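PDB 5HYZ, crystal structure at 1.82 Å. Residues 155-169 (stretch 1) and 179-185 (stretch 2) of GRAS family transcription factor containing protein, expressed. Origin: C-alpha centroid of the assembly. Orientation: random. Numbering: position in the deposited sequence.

Stretch 1, residues 155-169: QPAASLAATNTRLRD
Stretch 2 (179-185) EFVPLLR

Residues 157-169 form a regular α-helix that continues beyond the stretch, with phi/psi values near -63/-42 and successive i to i-4 backbone hydrogen bonds of 2.9-3.0 Å, beginning with Leu160 N to Pro156 O at 2.9 Å. Gln155 (-122/66) leads in from a non-helical conformation. Residues 179-182 end a β-strand, with phi from -140° to -95° and psi from 132° to 159°; Leu183 (-122/113) remains extended, and Leu184 (-96/-16) breaks from it. Helix and strand run antiparallel, at 170°, with axes 8.5 Å apart at closest approach. The register pairs the CA atoms of Pro156 and Leu184 at 8.6 Å, Leu160 and Pro182 at 7.4 Å, Asn164 and Phe180 at 6.0 Å, and Arg168 and Glu179 at 7.0 Å. Of these CA pairs, Asn164 and Phe180 are the closest, and 434 Å² is buried in total.

Alternation along the extended backbone directs the CA-to-CB bonds of Phe180 and Pro182 toward the helix and those of Val181 (chi1 71°, p) and Leu183 (m, t) away. Phe180, with chi1 t and chi2 -83°, is buried and has the largest covered area of any residue in the contact. Its broad ring meets the helix obliquely: CD1 lies 3.4 Å from Asn164 CG, CE1 4.4 Å from Leu160 O, and CD2 3.8 Å from Leu167 CD1. Leu167 (m, t) thus supplies an apolar methyl to the ring from one helical turn beyond Thr163.

Leu160, also m, t and buried, points toward the strand. Its CD1 packs 4.1 Å from Pro182 CB and 3.5 Å from Leu184 CD2, so a single branched side chain reaches both residues. Leu184 (m, t) starts sideways, but its end comes nearer the helix; its CD2 also lies 4.5 Å from Pro156 CG, extending the apolar contact to Pro156. The rings of Pro156 and Pro182, both C-gamma endo, present apolar carbons to these leucines, and neither ring has a polar group to bury.

The polar link lies toward the C-terminal end of stretch 1. Arg168 adopts m, t, t with chi4 -84°, and its long side chain carries the guanidinium to the strand backbone, where NH2 donates a hydrogen bond to Phe180 O (3.0 Å, 152°). One guanidinium face is covered by Phe180 N and Glu179 CA, the latter 3.7 Å from NH2. Asn164 (chi1 t, chi2 -18°) steadies this arm by accepting a hydrogen bond from Arg168 NE at OD1 (2.6 Å, 136°), while its ND2 lies 3.3 Å from Phe180 O.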

ATOM      1  N   GLN A 155     -22.234  14.627  11.020  1.00 27.64           N
ATOM      2  CA  GLN A 155     -23.188  13.668  10.486  1.00 29.50           C
ATOM      3  C   GLN A 155     -22.534  12.348  10.128  1.00 19.94           C
ATOM      4  O   GLN A 155     -22.471  12.014   8.970  1.00 24.08           O
ATOM      5  CB  GLN A 155     -23.871  14.240   9.243  1.00 29.05           C
ATOM      6  CG  GLN A 155     -24.750  15.446   9.605  1.00 41.63           C
ATOM      7  CD  GLN A 155     -25.144  16.296   8.394  1.00 55.97           C
ATOM      8  OE1 GLN A 155     -24.279  16.761   7.617  1.00 55.56           O
ATOM      9  NE2 GLN A 155     -26.461  16.493   8.220  1.00 50.12           N
ATOM     10  N   PRO A 156     -22.020  11.613  11.138  1.00 23.06           N
ATOM     11  CA  PRO A 156     -21.240  10.399  10.816  1.00 19.71           C
ATOM     12  C   PRO A 156     -22.044   9.117  10.585  1.00 21.26           C
ATOM     13  O   PRO A 156     -21.461   8.087  10.289  1.00 16.23           O
ATOM     14  CB  PRO A 156     -20.385  10.229  12.076  1.00 19.05           C
ATOM     15  CG  PRO A 156     -21.427  10.605  13.186  1.00 23.01           C
ATOM     16  CD  PRO A 156     -22.041  11.872  12.592  1.00 21.48           C
ATOM     17  N   ALA A 157     -23.358   9.142  10.695  1.00 19.83           N
ATOM     18  CA  ALA A 157     -24.090   7.891  10.658  1.00 18.23           C
ATOM     19  C   ALA A 157     -23.942   7.072   9.383  1.00 18.66           C
ATOM     20  O   ALA A 157     -23.767   5.856   9.479  1.00 16.99           O
ATOM     21  CB  ALA A 157     -25.629   8.170  10.947  1.00 21.87           C
ATOM     22  N   ALA A 158     -23.994   7.689   8.198  1.00 16.83           N
ATOM     23  CA  ALA A 158     -23.920   6.901   6.967  1.00 15.59           C
ATOM     24  C   ALA A 158     -22.543   6.235   6.883  1.00 15.11           C
ATOM     25  O   ALA A 158     -22.411   5.052   6.527  1.00 15.13           O
ATOM     26  CB  ALA A 158     -24.172   7.803   5.722  1.00 18.54           C
ATOM     27  N   SER A 159     -21.548   7.014   7.251  1.00 16.04           N
ATOM     28  CA  SER A 159     -20.164   6.509   7.155  1.00 19.11           C
ATOM     29  C   SER A 159     -19.954   5.337   8.147  1.00 16.03           C
ATOM     30  O   SER A 159     -19.421   4.294   7.788  1.00 14.31           O
ATOM     31  CB  SER A 159     -19.160   7.650   7.437  1.00 18.37           C
ATOM     32  OG  SER A 159     -17.839   7.116   7.300  1.00 22.96           O
ATOM     33  N   LEU A 160     -20.435   5.504   9.389  1.00 15.98           N
ATOM     34  CA  LEU A 160     -20.278   4.442  10.385  1.00 13.29           C
ATOM     35  C   LEU A 160     -21.012   3.209  10.023  1.00 13.86           C
ATOM     36  O   LEU A 160     -20.537   2.120  10.214  1.00 10.23           O
ATOM     37  CB  LEU A 160     -20.788   4.926  11.775  1.00 14.37           C
ATOM     38  CG  LEU A 160     -19.944   5.973  12.472  1.00 15.54           C
ATOM     39  CD1 LEU A 160     -20.749   6.614  13.708  1.00 16.01           C
ATOM     40  CD2 LEU A 160     -18.608   5.345  12.930  1.00 16.72           C
ATOM     41  N   ALA A 161     -22.260   3.352   9.569  1.00 12.21           N
ATOM     42  CA  ALA A 161     -23.003   2.174   9.167  1.00 12.04           C
ATOM     43  C   ALA A 161     -22.321   1.416   8.040  1.00 12.24           C
ATOM     44  O   ALA A 161     -22.327   0.197   8.001  1.00 12.65           O
ATOM     45  CB  ALA A 161     -24.475   2.592   8.737  1.00 12.93           C
ATOM     46  N   ALA A 162     -21.774   2.158   7.086  1.00 13.11           N
ATOM     47  CA  ALA A 162     -21.103   1.467   5.987  1.00 15.14           C
ATOM     48  C   ALA A 162     -19.839   0.733   6.481  1.00 11.79           C
ATOM     49  O   ALA A 162     -19.534  -0.343   6.007  1.00 12.78           O
ATOM     50  CB  ALA A 162     -20.746   2.455   4.858  1.00 13.27           C
ATOM     51  N   THR A 163     -19.103   1.381   7.374  1.00 13.55           N
ATOM     52  CA  THR A 163     -17.913   0.729   7.987  1.00 11.87           C
ATOM     53  C   THR A 163     -18.307  -0.524   8.786  1.00 12.76           C
ATOM     54  O   THR A 163     -17.659  -1.549   8.763  1.00 10.34           O
ATOM     55  CB  THR A 163     -17.191   1.726   8.892  1.00 15.32           C
ATOM     56  OG1 THR A 163     -16.633   2.767   8.101  1.00 17.18           O
ATOM     57  CG2 THR A 163     -16.105   1.067   9.791  1.00 12.37           C
ATOM     58  N   ASN A 164     -19.385  -0.414   9.558  1.00  9.14           N
ATOM     59  CA  ASN A 164     -19.895  -1.553  10.264  1.00  9.96           C
ATOM     60  C   ASN A 164     -20.177  -2.720   9.345  1.00 12.30           C
ATOM     61  O   ASN A 164     -19.726  -3.850   9.565  1.00 10.79           O
ATOM     62  CB  ASN A 164     -21.193  -1.077  11.008  1.00  8.73           C
ATOM     63  CG  ASN A 164     -21.702  -2.046  12.044  1.00 13.84           C
ATOM     64  OD1 ASN A 164     -21.360  -3.211  12.059  1.00 13.59           O
ATOM     65  ND2 ASN A 164     -22.624  -1.546  12.922  1.00 14.19           N
ATOM     66  N   THR A 165     -20.949  -2.452   8.296  1.00  9.40           N
ATOM     67  CA  THR A 165     -21.244  -3.489   7.318  1.00 10.75           C
ATOM     68  C   THR A 165     -20.002  -4.080   6.704  1.00 11.36           C
ATOM     69  O   THR A 165     -19.857  -5.292   6.637  1.00 12.92           O
ATOM     70  CB  THR A 165     -22.140  -2.925   6.212  1.00 14.80           C
ATOM     71  OG1 THR A 165     -23.402  -2.666   6.859  1.00 14.56           O
ATOM     72  CG2 THR A 165     -22.371  -3.965   5.126  1.00 18.23           C
ATOM     73  N   ARG A 166     -19.089  -3.200   6.331  1.00 10.19           N
ATOM     74  CA  ARG A 166     -17.882  -3.691   5.687  1.00 11.24           C
ATOM     75  C   ARG A 166     -17.039  -4.576   6.610  1.00 12.12           C
ATOM     76  O   ARG A 166     -16.528  -5.623   6.187  1.00 13.35           O
ATOM     77  CB  ARG A 166     -17.096  -2.482   5.182  1.00 13.98           C
ATOM     78  CG  ARG A 166     -16.470  -2.699   3.884  1.00 27.15           C
ATOM     79  CD  ARG A 166     -15.731  -1.454   3.356  1.00 26.76           C
ATOM     80  NE  ARG A 166     -14.805  -1.937   2.337  1.00 33.04           N
ATOM     81  CZ  ARG A 166     -13.862  -1.200   1.769  1.00 25.11           C
ATOM     82  NH1 ARG A 166     -13.710   0.056   2.139  1.00 29.05           N
ATOM     83  NH2 ARG A 166     -13.083  -1.737   0.856  1.00 30.58           N
ATOM     84  N   LEU A 167     -16.883  -4.172   7.878  1.00 10.61           N
ATOM     85  CA  LEU A 167     -16.130  -4.994   8.811  1.00 10.27           C
ATOM     86  C   LEU A 167     -16.819  -6.313   9.142  1.00 10.90           C
ATOM     87  O   LEU A 167     -16.185  -7.356   9.290  1.00 10.81           O
ATOM     88  CB  LEU A 167     -15.866  -4.277  10.149  1.00  9.11           C
ATOM     89  CG  LEU A 167     -14.890  -3.097  10.005  1.00 10.26           C
ATOM     90  CD1 LEU A 167     -14.890  -2.305  11.347  1.00 10.73           C
ATOM     91  CD2 LEU A 167     -13.455  -3.681   9.757  1.00 10.12           C
ATOM     92  N   ARG A 168     -18.158  -6.285   9.257  1.00 10.63           N
ATOM     93  CA  ARG A 168     -18.856  -7.536   9.544  1.00  9.36           C
ATOM     94  C   ARG A 168     -18.756  -8.499   8.359  1.00 10.10           C
ATOM     95  O   ARG A 168     -18.568  -9.702   8.562  1.00 13.43           O
ATOM     96  CB  ARG A 168     -20.358  -7.236   9.869  1.00 12.03           C
ATOM     97  CG  ARG A 168     -20.536  -6.657  11.286  1.00 11.52           C
ATOM     98  CD  ARG A 168     -22.073  -6.161  11.480  1.00 14.14           C
ATOM     99  NE  ARG A 168     -22.249  -5.575  12.852  1.00 16.19           N
ATOM    100  CZ  ARG A 168     -22.494  -6.300  13.926  1.00 19.75           C
ATOM    101  NH1 ARG A 168     -22.604  -7.640  13.825  1.00 15.99           N
ATOM    102  NH2 ARG A 168     -22.632  -5.695  15.100  1.00 16.14           N
ATOM    103  N   ASP A 169     -18.825  -7.969   7.131  1.00 13.12           N
ATOM    104  CA  ASP A 169     -18.673  -8.851   5.927  1.00 13.21           C
ATOM    105  C   ASP A 169     -17.262  -9.464   5.905  1.00 16.03           C
ATOM    106  O   ASP A 169     -17.032 -10.657   5.599  1.00 12.29           O
ATOM    107  CB  ASP A 169     -18.940  -8.091   4.620  1.00 14.58           C
ATOM    108  CG  ASP A 169     -20.433  -7.727   4.441  1.00 25.87           C
ATOM    109  OD1 ASP A 169     -21.288  -8.256   5.195  1.00 26.05           O
ATOM    110  OD2 ASP A 169     -20.720  -6.879   3.578  1.00 29.41           O
ATOM    111  N   GLU A 179     -18.608  -8.365  16.356  1.00 12.36           N
ATOM    112  CA  GLU A 179     -19.627  -7.323  16.507  1.00 11.53           C
ATOM    113  C   GLU A 179     -18.961  -5.960  16.427  1.00 12.29           C
ATOM    114  O   GLU A 179     -17.835  -5.815  16.903  1.00 11.41           O
ATOM    115  CB  GLU A 179     -20.318  -7.415  17.875  1.00 14.73           C
ATOM    116  CG  GLU A 179     -20.798  -8.829  18.167  1.00 18.09           C
ATOM    117  CD  GLU A 179     -21.548  -8.951  19.490  1.00 34.21           C
ATOM    118  OE1 GLU A 179     -21.439  -8.047  20.365  1.00 37.60           O
ATOM    119  OE2 GLU A 179     -22.244  -9.972  19.646  1.00 41.67           O
ATOM    120  N   PHE A 180     -19.670  -4.989  15.886  1.00 12.27           N
ATOM    121  CA  PHE A 180     -19.244  -3.572  15.865  1.00 11.83           C
ATOM    122  C   PHE A 180     -20.443  -2.742  16.307  1.00 12.28           C
ATOM    123  O   PHE A 180     -21.558  -2.940  15.768  1.00 13.15           O
ATOM    124  CB  PHE A 180     -18.838  -3.148  14.449  1.00 11.01           C
ATOM    125  CG  PHE A 180     -18.432  -1.673  14.321  1.00 12.87           C
ATOM    126  CD1 PHE A 180     -19.392  -0.651  14.161  1.00 12.53           C
ATOM    127  CD2 PHE A 180     -17.080  -1.318  14.354  1.00 18.02           C
ATOM    128  CE1 PHE A 180     -19.040   0.673  14.082  1.00 17.95           C
ATOM    129  CE2 PHE A 180     -16.690   0.012  14.234  1.00 18.94           C
ATOM    130  CZ  PHE A 180     -17.678   1.028  14.110  1.00 20.21           C
ATOM    131  N   VAL A 181     -20.216  -1.825  17.248  1.00  9.12           N
ATOM    132  CA  VAL A 181     -21.260  -0.845  17.574  1.00 11.36           C
ATOM    133  C   VAL A 181     -20.642   0.534  17.704  1.00 10.44           C
ATOM    134  O   VAL A 181     -19.458   0.634  18.081  1.00 10.94           O
ATOM    135  CB  VAL A 181     -21.978  -1.295  18.914  1.00 14.37           C
ATOM    136  CG1 VAL A 181     -21.082  -1.124  20.120  1.00 12.74           C
ATOM    137  CG2 VAL A 181     -23.145  -0.462  19.151  1.00 27.44           C
ATOM    138  N   PRO A 182     -21.384   1.593  17.387  1.00 10.33           N
ATOM    139  CA  PRO A 182     -20.919   2.976  17.593  1.00 10.56           C
ATOM    140  C   PRO A 182     -21.371   3.585  18.897  1.00 13.97           C
ATOM    141  O   PRO A 182     -22.349   3.109  19.473  1.00 12.64           O
ATOM    142  CB  PRO A 182     -21.597   3.723  16.463  1.00 15.55           C
ATOM    143  CG  PRO A 182     -22.980   3.061  16.426  1.00 13.66           C
ATOM    144  CD  PRO A 182     -22.690   1.577  16.658  1.00 15.15           C
ATOM    145  N   LEU A 183     -20.675   4.623  19.348  1.00 11.64           N
ATOM    146  CA  LEU A 183     -21.162   5.482  20.448  1.00  9.90           C
ATOM    147  C   LEU A 183     -21.211   6.883  19.890  1.00 14.32           C
ATOM    148  O   LEU A 183     -20.171   7.466  19.570  1.00 11.89           O
ATOM    149  CB  LEU A 183     -20.232   5.383  21.700  1.00 10.69           C
ATOM    150  CG  LEU A 183     -20.177   4.016  22.377  1.00 13.62           C
ATOM    151  CD1 LEU A 183     -19.182   4.077  23.511  1.00 12.93           C
ATOM    152  CD2 LEU A 183     -21.594   3.634  22.980  1.00 13.30           C
ATOM    153  N   LEU A 184     -22.428   7.438  19.743  1.00 11.50           N
ATOM    154  CA  LEU A 184     -22.620   8.746  19.105  1.00 12.10           C
ATOM    155  C   LEU A 184     -22.701   9.911  20.051  1.00 15.22           C
ATOM    156  O   LEU A 184     -22.627  11.051  19.581  1.00 15.34           O
ATOM    157  CB  LEU A 184     -23.917   8.734  18.264  1.00 14.50           C
ATOM    158  CG  LEU A 184     -23.982   7.561  17.274  1.00 17.30           C
ATOM    159  CD1 LEU A 184     -25.398   7.548  16.591  1.00 16.07           C
ATOM    160  CD2 LEU A 184     -22.924   7.722  16.228  1.00 16.58           C
ATOM    161  N   ARG A 185     -22.912   9.662  21.342  1.00 11.51           N
ATOM    162  CA  ARG A 185     -22.962  10.777  22.282  1.00 14.54           C
ATOM    163  C   ARG A 185     -21.587  11.350  22.460  1.00 17.25           C
ATOM    164  O   ARG A 185     -20.604  10.643  22.245  1.00 12.57           O
ATOM    165  CB  ARG A 185     -23.536  10.368  23.631  1.00 13.62           C
ATOM    166  CG  ARG A 185     -25.074  10.071  23.500  1.00 16.54           C
ATOM    167  CD  ARG A 185     -25.428   8.852  24.334  1.00 24.73           C
ATOM    168  NE  ARG A 185     -25.161   9.133  25.659  1.00 30.56           N
ATOM    169  CZ  ARG A 185     -24.675   8.295  26.570  1.00 21.72           C
ATOM    170  NH1 ARG A 185     -24.373   6.991  26.380  1.00 25.18           N
ATOM    171  NH2 ARG A 185     -24.531   8.825  27.727  1.00 25.59           N
TER